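Local coordinates for hypothetical protein yihE (Escherichia coli, PDB 1ZYL) that phosphorylates itself and other proteins on serine and threonine using ATP, and probably helps the cell withstand oxidative and envelope stress, at residues 60-65 against 220-225; 117-122 against 245-250; 225-230 against 256-261; 280-285 against 301-306. All blocks are in the same frame, centred on the assembly; numbering follows the deposited sequence.

Contact 1: residues 60-65 against 220-225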
# COMPACT_ATOMS: atom_id res chain seq x y z
N GLU A 60 3.16 16.74 -3.58
CA GLU A 60 3.56 16.14 -4.85
C GLU A 60 3.12 14.70 -5.09
O GLU A 60 3.19 14.22 -6.22
CB GLU A 60 5.07 16.26 -5.02
CG GLU A 60 5.55 17.68 -4.87
CD GLU A 60 4.49 18.68 -5.31
OE1 GLU A 60 4.05 18.61 -6.49
OE2 GLU A 60 4.10 19.53 -4.49
N ARG A 61 2.66 14.01 -4.06
CA ARG A 61 2.23 12.64 -4.23
C ARG A 61 0.82 12.57 -4.81
O ARG A 61 0.64 12.21 -5.96
CB ARG A 61 2.29 11.89 -2.90
CG ARG A 61 1.81 10.46 -2.95
CD ARG A 61 2.38 9.71 -1.78
NE ARG A 61 1.54 8.61 -1.31
CZ ARG A 61 1.35 7.46 -1.95
NH1 ARG A 61 1.94 7.24 -3.11
NH2 ARG A 61 0.59 6.53 -1.41
N TRP A 62 -0.17 12.94 -4.00
CA TRP A 62 -1.57 12.92 -4.40
C TRP A 62 -2.14 14.33 -4.58
O TRP A 62 -1.71 15.28 -3.92
CB TRP A 62 -2.42 12.19 -3.34
CG TRP A 62 -2.17 10.71 -3.19
CD1 TRP A 62 -2.23 10.00 -2.03
CD2 TRP A 62 -1.89 9.76 -4.22
NE1 TRP A 62 -2.01 8.66 -2.27
CE2 TRP A 62 -1.79 8.49 -3.61
CE3 TRP A 62 -1.71 9.85 -5.61
CZ2 TRP A 62 -1.52 7.32 -4.34
CZ3 TRP A 62 -1.44 8.69 -6.34
CH2 TRP A 62 -1.35 7.44 -5.70
N THR A 63 -3.12 14.47 -5.46
CA THR A 63 -3.76 15.77 -5.65
C THR A 63 -4.97 15.76 -4.75
O THR A 63 -5.34 14.72 -4.22
CB THR A 63 -4.24 15.99 -7.10
OG1 THR A 63 -5.11 14.92 -7.49
CG2 THR A 63 -3.07 16.08 -8.05
N ALA A 64 -5.58 16.92 -4.56
CA ALA A 64 -6.76 17.02 -3.71
C ALA A 64 -7.83 16.08 -4.28
O ALA A 64 -8.42 15.26 -3.56
CB ALA A 64 -7.25 18.46 -3.67
N ASP A 65 -8.07 16.19 -5.58
CA ASP A 65 -9.05 15.35 -6.25
C ASP A 65 -8.82 13.87 -5.97
O ASP A 65 -9.74 13.07 -6.04
CB ASP A 65 -9.01 15.60 -7.75
CG ASP A 65 -9.38 17.01 -8.12
OD1 ASP A 65 -9.27 17.89 -7.24
OD2 ASP A 65 -9.78 17.24 -9.28
N ASP A 220 -2.89 4.29 -0.11
CA ASP A 220 -2.53 3.60 -1.34
C ASP A 220 -3.69 3.05 -2.14
O ASP A 220 -3.50 2.56 -3.25
CB ASP A 220 -1.52 2.48 -1.04
CG ASP A 220 -0.07 2.98 -1.07
OD1 ASP A 220 0.75 2.48 -0.26
OD2 ASP A 220 0.24 3.85 -1.91
N ALA A 221 -4.90 3.16 -1.60
CA ALA A 221 -6.09 2.69 -2.29
C ALA A 221 -5.92 3.00 -3.78
O ALA A 221 -5.66 4.14 -4.15
CB ALA A 221 -7.34 3.39 -1.74
N ARG A 222 -6.06 1.98 -4.61
CA ARG A 222 -5.89 2.14 -6.04
C ARG A 222 -6.95 1.28 -6.73
O ARG A 222 -7.66 0.54 -6.06
CB ARG A 222 -4.49 1.65 -6.41
CG ARG A 222 -3.75 2.51 -7.41
CD ARG A 222 -2.24 2.25 -7.37
NE ARG A 222 -1.67 2.61 -6.08
CZ ARG A 222 -0.49 3.19 -5.93
NH1 ARG A 222 -0.03 3.49 -4.73
NH2 ARG A 222 0.24 3.49 -7.00
N ASN A 223 -7.09 1.40 -8.04
CA ASN A 223 -8.04 0.54 -8.74
C ASN A 223 -7.22 -0.67 -9.20
O ASN A 223 -6.18 -0.52 -9.84
CB ASN A 223 -8.66 1.22 -9.96
CG ASN A 223 -9.58 2.39 -9.60
OD1 ASN A 223 -10.35 2.33 -8.63
ND2 ASN A 223 -9.53 3.46 -10.41
N GLY A 224 -7.68 -1.87 -8.87
CA GLY A 224 -6.95 -3.05 -9.29
C GLY A 224 -7.76 -4.33 -9.12
O GLY A 224 -8.97 -4.28 -8.91
N PRO A 225 -7.11 -5.49 -9.22
CA PRO A 225 -7.78 -6.78 -9.08
C PRO A 225 -7.90 -7.18 -7.61
O PRO A 225 -6.94 -7.03 -6.84
CB PRO A 225 -6.87 -7.72 -9.86
CG PRO A 225 -5.53 -7.18 -9.54
CD PRO A 225 -5.71 -5.67 -9.65

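Contact 2: residues 117-122 against 245-250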
# COMPACT_ATOMS: atom_id res chain seq x y z
N ASP A 117 -1.16 -15.62 11.74
CA ASP A 117 -1.06 -17.02 12.12
C ASP A 117 -2.44 -17.60 12.38
O ASP A 117 -2.85 -18.56 11.74
CB ASP A 117 -0.20 -17.15 13.38
CG ASP A 117 1.14 -17.79 13.10
OD1 ASP A 117 1.98 -17.86 14.03
OD2 ASP A 117 1.36 -18.24 11.95
N ASN A 118 -3.15 -16.99 13.32
CA ASN A 118 -4.48 -17.45 13.69
C ASN A 118 -5.39 -17.49 12.48
O ASN A 118 -5.78 -16.45 11.95
CB ASN A 118 -5.07 -16.53 14.76
CG ASN A 118 -6.49 -16.89 15.11
OD1 ASN A 118 -7.38 -16.80 14.27
ND2 ASN A 118 -6.72 -17.32 16.35
N ILE A 119 -5.74 -18.70 12.06
CA ILE A 119 -6.61 -18.89 10.90
C ILE A 119 -7.98 -18.25 11.09
O ILE A 119 -8.66 -17.93 10.12
CB ILE A 119 -6.81 -20.38 10.59
CG1 ILE A 119 -5.45 -21.09 10.56
CG2 ILE A 119 -7.51 -20.54 9.26
CD1 ILE A 119 -5.54 -22.62 10.51
N ASP A 120 -8.39 -18.08 12.35
CA ASP A 120 -9.69 -17.49 12.64
C ASP A 120 -9.70 -16.00 12.28
O ASP A 120 -10.63 -15.52 11.64
CB ASP A 120 -10.04 -17.67 14.12
CG ASP A 120 -11.44 -18.24 14.32
OD1 ASP A 120 -11.68 -19.40 13.90
OD2 ASP A 120 -12.30 -17.53 14.91
N GLN A 121 -8.66 -15.28 12.70
CA GLN A 121 -8.57 -13.86 12.39
C GLN A 121 -8.46 -13.68 10.88
O GLN A 121 -8.94 -12.69 10.32
CB GLN A 121 -7.34 -13.24 13.08
CG GLN A 121 -7.48 -13.15 14.59
CD GLN A 121 -6.35 -12.36 15.23
OE1 GLN A 121 -6.41 -12.03 16.41
NE2 GLN A 121 -5.30 -12.07 14.47
N MET A 122 -7.84 -14.66 10.24
CA MET A 122 -7.67 -14.67 8.79
C MET A 122 -9.06 -14.63 8.16
O MET A 122 -9.32 -13.84 7.27
CB MET A 122 -6.96 -15.95 8.36
CG MET A 122 -6.31 -15.87 7.00
SD MET A 122 -4.65 -15.20 7.13
CE MET A 122 -3.73 -16.68 7.60
N LEU A 245 -5.27 -19.58 1.69
CA LEU A 245 -5.89 -19.04 0.50
C LEU A 245 -7.26 -19.67 0.37
O LEU A 245 -8.27 -18.98 0.23
CB LEU A 245 -5.05 -19.37 -0.74
CG LEU A 245 -5.62 -18.77 -2.02
CD1 LEU A 245 -5.93 -17.30 -1.78
CD2 LEU A 245 -4.63 -18.93 -3.16
N GLU A 246 -7.30 -20.99 0.43
CA GLU A 246 -8.54 -21.71 0.32
C GLU A 246 -9.52 -21.20 1.38
O GLU A 246 -10.72 -21.07 1.12
CB GLU A 246 -8.25 -23.20 0.50
CG GLU A 246 -9.37 -24.16 0.15
CD GLU A 246 -8.87 -25.61 0.03
OE1 GLU A 246 -9.70 -26.54 0.09
OE2 GLU A 246 -7.65 -25.81 -0.13
N THR A 247 -9.01 -20.87 2.56
CA THR A 247 -9.84 -20.42 3.67
C THR A 247 -10.36 -18.98 3.60
O THR A 247 -11.55 -18.74 3.84
CB THR A 247 -9.10 -20.59 5.02
OG1 THR A 247 -9.00 -21.99 5.33
CG2 THR A 247 -9.85 -19.90 6.14
N ILE A 248 -9.48 -18.04 3.30
CA ILE A 248 -9.90 -16.65 3.23
C ILE A 248 -10.89 -16.42 2.09
O ILE A 248 -11.70 -15.51 2.15
CB ILE A 248 -8.67 -15.68 3.08
CG1 ILE A 248 -8.19 -15.65 1.64
CG2 ILE A 248 -7.54 -16.10 4.00
CD1 ILE A 248 -8.84 -14.57 0.81
N ILE A 249 -10.84 -17.26 1.05
CA ILE A 249 -11.76 -17.12 -0.07
C ILE A 249 -13.15 -17.61 0.32
O ILE A 249 -14.15 -17.07 -0.14
CB ILE A 249 -11.32 -17.94 -1.30
CG1 ILE A 249 -9.90 -17.56 -1.72
CG2 ILE A 249 -12.28 -17.66 -2.46
CD1 ILE A 249 -9.38 -18.37 -2.88
N GLU A 250 -13.20 -18.63 1.17
CA GLU A 250 -14.47 -19.17 1.62
C GLU A 250 -15.20 -18.15 2.48
O GLU A 250 -16.43 -18.10 2.50
CB GLU A 250 -14.26 -20.46 2.42
CG GLU A 250 -15.56 -21.16 2.78
CD GLU A 250 -16.31 -21.63 1.55
OE1 GLU A 250 -17.45 -22.12 1.70
OE2 GLU A 250 -15.75 -21.51 0.44

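Contact 3: residues 225-230 against 256-261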
# COMPACT_ATOMS: atom_id res chain seq x y z
N PRO A 225 -7.11 -5.49 -9.22
CA PRO A 225 -7.78 -6.78 -9.08
C PRO A 225 -7.90 -7.18 -7.61
O PRO A 225 -6.94 -7.03 -6.84
CB PRO A 225 -6.87 -7.72 -9.86
CG PRO A 225 -5.53 -7.18 -9.54
CD PRO A 225 -5.71 -5.67 -9.65
N ALA A 226 -9.07 -7.69 -7.25
CA ALA A 226 -9.34 -8.10 -5.88
C ALA A 226 -8.15 -8.82 -5.24
O ALA A 226 -7.82 -8.56 -4.09
CB ALA A 226 -10.58 -8.98 -5.84
N VAL A 227 -7.51 -9.71 -6.00
CA VAL A 227 -6.35 -10.44 -5.47
C VAL A 227 -5.31 -9.57 -4.78
O VAL A 227 -4.64 -10.04 -3.85
CB VAL A 227 -5.60 -11.23 -6.55
CG1 VAL A 227 -5.97 -12.68 -6.47
CG2 VAL A 227 -5.92 -10.67 -7.92
N GLN A 228 -5.17 -8.33 -5.24
CA GLN A 228 -4.20 -7.40 -4.68
C GLN A 228 -4.27 -7.31 -3.17
O GLN A 228 -3.24 -7.22 -2.50
CB GLN A 228 -4.40 -6.00 -5.25
CG GLN A 228 -3.16 -5.38 -5.85
CD GLN A 228 -1.96 -5.42 -4.93
OE1 GLN A 228 -1.85 -4.64 -3.99
NE2 GLN A 228 -1.05 -6.35 -5.21
N ASP A 229 -5.49 -7.31 -2.62
CA ASP A 229 -5.69 -7.21 -1.18
C ASP A 229 -5.70 -8.58 -0.51
O ASP A 229 -6.01 -8.69 0.68
CB ASP A 229 -7.01 -6.49 -0.89
CG ASP A 229 -7.00 -5.04 -1.30
OD1 ASP A 229 -8.10 -4.46 -1.46
OD2 ASP A 229 -5.90 -4.46 -1.45
N LEU A 230 -5.37 -9.63 -1.27
CA LEU A 230 -5.37 -10.97 -0.71
C LEU A 230 -4.03 -11.70 -0.75
O LEU A 230 -3.67 -12.39 0.20
CB LEU A 230 -6.41 -11.83 -1.40
CG LEU A 230 -7.89 -11.48 -1.22
CD1 LEU A 230 -8.73 -12.55 -1.91
CD2 LEU A 230 -8.24 -11.40 0.26
N SER A 256 -18.55 -11.09 -1.49
CA SER A 256 -18.06 -10.83 -2.84
C SER A 256 -17.53 -12.12 -3.42
O SER A 256 -16.73 -12.82 -2.80
CB SER A 256 -16.95 -9.79 -2.82
OG SER A 256 -17.47 -8.49 -2.63
N GLU A 257 -17.99 -12.45 -4.62
CA GLU A 257 -17.51 -13.66 -5.25
C GLU A 257 -16.08 -13.38 -5.66
O GLU A 257 -15.73 -12.26 -6.03
CB GLU A 257 -18.36 -14.01 -6.47
CG GLU A 257 -18.03 -15.39 -7.04
CD GLU A 257 -18.75 -15.69 -8.34
OE1 GLU A 257 -18.47 -16.75 -8.93
OE2 GLU A 257 -19.59 -14.86 -8.76
N PHE A 258 -15.23 -14.40 -5.55
CA PHE A 258 -13.82 -14.26 -5.92
C PHE A 258 -13.58 -15.03 -7.21
O PHE A 258 -14.08 -16.13 -7.39
CB PHE A 258 -12.91 -14.81 -4.82
CG PHE A 258 -11.44 -14.66 -5.12
CD1 PHE A 258 -10.62 -15.78 -5.17
CD2 PHE A 258 -10.89 -13.41 -5.37
CE1 PHE A 258 -9.26 -15.64 -5.47
CE2 PHE A 258 -9.53 -13.27 -5.67
CZ PHE A 258 -8.72 -14.39 -5.72
N ASP A 259 -12.82 -14.44 -8.11
CA ASP A 259 -12.52 -15.09 -9.37
C ASP A 259 -11.20 -15.84 -9.20
O ASP A 259 -10.13 -15.25 -9.24
CB ASP A 259 -12.40 -14.06 -10.47
CG ASP A 259 -13.17 -14.45 -11.69
OD1 ASP A 259 -14.42 -14.36 -11.64
OD2 ASP A 259 -12.53 -14.86 -12.69
N THR A 260 -11.29 -17.15 -9.01
CA THR A 260 -10.13 -17.99 -8.82
C THR A 260 -8.99 -17.70 -9.81
O THR A 260 -7.82 -17.74 -9.45
CB THR A 260 -10.52 -19.47 -8.91
OG1 THR A 260 -11.79 -19.66 -8.28
CG2 THR A 260 -9.50 -20.33 -8.19
N ALA A 261 -9.34 -17.37 -11.05
CA ALA A 261 -8.30 -17.11 -12.05
C ALA A 261 -7.35 -15.97 -11.69
O ALA A 261 -6.23 -15.93 -12.19
CB ALA A 261 -8.92 -16.86 -13.40

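Contact 4: residues 280-285 against 301-306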
# COMPACT_ATOMS: atom_id res chain seq x y z
N TRP A 280 10.15 3.90 -5.51
CA TRP A 280 9.50 4.56 -4.39
C TRP A 280 10.55 5.08 -3.42
O TRP A 280 10.52 6.25 -3.06
CB TRP A 280 8.58 3.56 -3.68
CG TRP A 280 7.83 4.12 -2.54
CD1 TRP A 280 6.69 4.86 -2.59
CD2 TRP A 280 8.15 3.97 -1.15
NE1 TRP A 280 6.26 5.18 -1.32
CE2 TRP A 280 7.15 4.64 -0.42
CE3 TRP A 280 9.18 3.34 -0.46
CZ2 TRP A 280 7.15 4.69 0.99
CZ3 TRP A 280 9.19 3.38 0.94
CH2 TRP A 280 8.17 4.06 1.64
N LEU A 281 11.47 4.22 -3.00
CA LEU A 281 12.54 4.61 -2.09
C LEU A 281 13.40 5.67 -2.74
O LEU A 281 13.64 6.73 -2.17
CB LEU A 281 13.43 3.43 -1.74
CG LEU A 281 12.88 2.40 -0.76
CD1 LEU A 281 13.74 1.16 -0.84
CD2 LEU A 281 12.87 2.97 0.65
N MET A 282 13.87 5.38 -3.94
CA MET A 282 14.70 6.32 -4.68
C MET A 282 14.07 7.71 -4.75
O MET A 282 14.69 8.68 -4.36
CB MET A 282 14.97 5.78 -6.09
CG MET A 282 15.68 4.42 -6.11
SD MET A 282 16.10 3.77 -7.75
CE MET A 282 17.66 4.52 -7.97
N ARG A 283 12.83 7.80 -5.21
CA ARG A 283 12.16 9.10 -5.35
C ARG A 283 12.08 9.93 -4.08
O ARG A 283 12.06 11.15 -4.14
CB ARG A 283 10.75 8.93 -5.92
CG ARG A 283 10.70 8.64 -7.41
CD ARG A 283 9.34 8.09 -7.80
NE ARG A 283 9.36 7.56 -9.17
CZ ARG A 283 8.46 6.71 -9.65
NH1 ARG A 283 8.56 6.29 -10.91
NH2 ARG A 283 7.46 6.28 -8.89
N ARG A 284 12.04 9.26 -2.94
CA ARG A 284 11.94 9.93 -1.65
C ARG A 284 13.29 10.06 -0.94
O ARG A 284 13.34 10.34 0.25
CB ARG A 284 10.97 9.15 -0.76
CG ARG A 284 9.58 9.05 -1.34
CD ARG A 284 8.74 7.96 -0.69
NE ARG A 284 7.32 8.18 -0.94
CZ ARG A 284 6.76 8.21 -2.15
NH1 ARG A 284 5.45 8.43 -2.26
NH2 ARG A 284 7.48 8.01 -3.25
N TRP A 285 14.37 9.86 -1.67
CA TRP A 285 15.70 9.91 -1.08
C TRP A 285 16.11 11.24 -0.44
O TRP A 285 16.92 11.25 0.48
CB TRP A 285 16.75 9.51 -2.12
CG TRP A 285 18.04 9.04 -1.53
CD1 TRP A 285 19.28 9.56 -1.75
CD2 TRP A 285 18.22 7.93 -0.65
NE1 TRP A 285 20.22 8.85 -1.05
CE2 TRP A 285 19.60 7.84 -0.37
CE3 TRP A 285 17.34 7.01 -0.06
CZ2 TRP A 285 20.12 6.86 0.47
CZ3 TRP A 285 17.87 6.03 0.77
CH2 TRP A 285 19.24 5.97 1.03
N ASP A 301 26.31 -4.59 -2.53
CA ASP A 301 25.66 -5.78 -1.98
C ASP A 301 24.17 -5.73 -2.25
O ASP A 301 23.59 -6.66 -2.79
CB ASP A 301 25.89 -5.88 -0.46
CG ASP A 301 27.33 -6.19 -0.10
OD1 ASP A 301 28.21 -5.35 -0.38
OD2 ASP A 301 27.58 -7.27 0.48
N TYR A 302 23.57 -4.61 -1.88
CA TYR A 302 22.15 -4.41 -2.06
C TYR A 302 21.70 -4.50 -3.51
O TYR A 302 20.70 -5.14 -3.82
CB TYR A 302 21.74 -3.07 -1.46
CG TYR A 302 20.28 -2.76 -1.60
CD1 TYR A 302 19.83 -1.91 -2.60
CD2 TYR A 302 19.34 -3.35 -0.76
CE1 TYR A 302 18.47 -1.65 -2.76
CE2 TYR A 302 17.98 -3.10 -0.91
CZ TYR A 302 17.56 -2.25 -1.91
OH TYR A 302 16.21 -2.01 -2.08
N TRP A 303 22.43 -3.86 -4.42
CA TRP A 303 22.06 -3.91 -5.83
C TRP A 303 22.42 -5.22 -6.50
O TRP A 303 21.96 -5.50 -7.60
CB TRP A 303 22.66 -2.73 -6.61
CG TRP A 303 22.02 -1.46 -6.20
CD1 TRP A 303 22.47 -0.60 -5.24
CD2 TRP A 303 20.74 -0.97 -6.61
NE1 TRP A 303 21.54 0.39 -5.02
CE2 TRP A 303 20.47 0.19 -5.85
CE3 TRP A 303 19.79 -1.40 -7.55
CZ2 TRP A 303 19.29 0.92 -5.99
CZ3 TRP A 303 18.62 -0.67 -7.69
CH2 TRP A 303 18.38 0.48 -6.91
N LEU A 304 23.24 -6.03 -5.85
CA LEU A 304 23.58 -7.32 -6.40
C LEU A 304 22.48 -8.27 -6.00
O LEU A 304 22.00 -9.05 -6.82
CB LEU A 304 24.91 -7.83 -5.85
CG LEU A 304 26.14 -7.07 -6.33
CD1 LEU A 304 27.37 -7.74 -5.77
CD2 LEU A 304 26.18 -7.04 -7.83
N ARG A 305 22.07 -8.20 -4.73
CA ARG A 305 21.00 -9.05 -4.21
C ARG A 305 19.71 -8.77 -4.96
O ARG A 305 18.96 -9.69 -5.28
CB ARG A 305 20.75 -8.79 -2.72
CG ARG A 305 21.92 -9.07 -1.80
CD ARG A 305 21.43 -9.30 -0.37
NE ARG A 305 22.40 -8.89 0.64
CZ ARG A 305 22.70 -7.62 0.93
NH1 ARG A 305 23.60 -7.35 1.86
NH2 ARG A 305 22.09 -6.63 0.29
N GLN A 306 19.47 -7.50 -5.23
CA GLN A 306 18.26 -7.08 -5.93
C GLN A 306 18.28 -7.67 -7.33
O GLN A 306 17.28 -8.22 -7.80
CB GLN A 306 18.20 -5.56 -6.00
CG GLN A 306 16.81 -4.98 -6.00
CD GLN A 306 16.07 -5.24 -4.71
OE1 GLN A 306 16.59 -4.99 -3.63
NE2 GLN A 306 14.84 -5.74 -4.82

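Contact 1: residues 60-65 against 220-225
A salt-bridge network joins R61, D220 and R222 beside the probable catalytic centre: the side chain of D220 comes within about 4 Å of that of D201, the inferred proton acceptor, and about 6 Å of that of D217, an inferred magnesium ligand. R61 NH2 meets D220 OD2 at 2.7 Å. The acceptor lies almost in the guanidinium plane, yet the donor arrives from above the carboxylate, and the two planes stand 82° apart. R61 spans the distance because CG is anti to the backbone N (chi1 178°) and the chain runs on extended to NE. The same OD2 takes a second, weak bond from R222 NH1 at 2.9 Å, so one oxygen gathers two arginines. W62 adds an aromatic wall: its CZ2 lies 4.1 Å from R222 NH1, over one face of that guanidinium, and its NE1 sits above one face of the R61 guanidinium while donating to D219 O. R61 NE also pairs with E38, and R222 NH2 with E151. With a leucine in place of R61, D220 OD2 would probably lose its bond from the facing segment and E38 one of its cationic mates. Residues 60-65 lead from strand 52-57 into helix 64-79, with T63 as its N-cap. Residues 220-225 run into strand 223-224, which pairs with strand 196-197, and E151 belongs to helix 149-161. The network thus ties the sheet-bearing lobe of this kinase-like fold to the helical one.

Contact 2: residues 117-122 against 245-250
M122 lies against I248 where helix 119-136 begins its run beside helix 238-252, the two CA atoms 6.3 Å apart. Its CB is directed at the opposing helix, 4.4 Å from I248 CG2. With CG anti to the backbone N (chi1 -160°), the next carbon makes the closest approach, M122 CG standing 3.3 Å from I248 CG2. The chain then folds at both later torsions: SD slips past the same methyl at 4.4 Å from I248 CG2, and CE swings clear of it. M122 also touches Q244, one turn earlier on the facing helix. I248 offers CG2 to M122 while its longer branch leads off from this contact. A second, more exposed methyl pair borders the first, I119 CG2 meeting T247 CG2 at 4.0 Å with the side chains crossing at about a right angle. T247 OG1 is bonded to M243 O within its own helix, which leaves the methyl for I119. At the start of helix 119-136, N118 takes the N-cap position. Two small apolar pairs side by side between helices 119-136 and 238-252, far from the annotated sites, are ordinary helix-helix packing in the helical lobe of a kinase-like fold.

Contact 3: residues 225-230 against 256-261
F258 pushes its ring among A226, V227 and L230, with L230 over a face and the other two at the edge. L230 CD1 makes a CH-pi contact, 4.2 Å from the ring centroid and 23° off the normal. V227 CG1 comes in the ring plane, 3.3 Å from F258 CZ, and A226 CB approaches the same rim at 4.4 Å from F258 CE2. The ring gets there because CG is anti to the backbone N (chi1 -178°), which carries it from a loop to the 225-230 turn. An alanine in place of F258 takes away the whole ring, and the methyls of L230 and V227 would probably be left facing a gap. Further out, I249 of helix 238-252 and I263 also touch F258, and F258 N donates to E253 OE2. The turn itself is wound by backbone bonds between residues three apart, such as Q228 N to P225 O at 2.7 Å, and V227 N is held by E262 OE2. Just before L230 in the turn comes D229, whose OD1 accepts from H133 NE2 and from H199 N, the latter two residues before the probable catalytic D201. A buried aspartate gripping the catalytic loop recalls the helix F aspartate of protein kinases; here its turn is packed against a phenylalanine from the loop between helices 238-252 and 266-283.

Contact 4: residues 280-285 against 301-306
E38 OE1 is gripped by W280 NE1 and R284 NH1, besides the arginine of contact 1, at the end of the helix whose L281 and M282 touch Y302 and W303. R284 is the first residue to leave that helix, and it doubles back on W280: W280 NE1 sits 3.1 Å above the middle of the R284 guanidinium, while R284 CD lies over the indole rim. Y302 and W303, neighbours on helix 300-316, face L281 and M282. M282 reaches out with CG anti to the carbonyl carbon (chi1 -59°) and the chain straight as far as SD, which comes 4.1 Å from W303 CH2. This is a Met-aromatic contact of oblique approach, SD being 5.4 Å from the centroid of the six-membered ring and 74° off its normal. The two side chains come from opposite directions and so bridge a wide separation, the CA atoms of M282 and W303 standing 12.7 Å apart. Beside them L281 CD1 rests 4.2 Å from Y302 OH. W303 is kept from turning by several neighbours: NE1 donates to L297 O, Y302 CD1 lies 3.7 Å above one face of the indole, and F174 meets the ring edge-to-face. M282 is backed in turn by L159 and F160 of helix 149-161, while L278, one turn before M282, lies against both Y302 and W303. A Met-aromatic contact and a leucine-tyrosine contact thus join helices 266-283 and 300-316 in a buried, aromatic-rich interface in the C-terminal part of the chain.

Contacts 1, 2 and 3 lie within the phosphotransferase domain that gives the family its name; contact 4 comes last along the chain. Contacts 1 and 3 share P225, where strand 223-224 leads on to helix 228-231, though their centres are 20 Å apart. Contacts 2 and 3 alternate in sequence and pack against each other, centres 14 Å apart: I248 touches L230, and I249 touches F258. Contact 4 sits about 30 Å from contact 3 and 33 Å from contact 2, centre to centre, but meets contact 1 directly, R61 CD lying 3.4 Å from R284 NH1. The lobe-bridging network thus connects in sequence to contacts 2 and 3 and in space to contact 4, two well-separated packed regions.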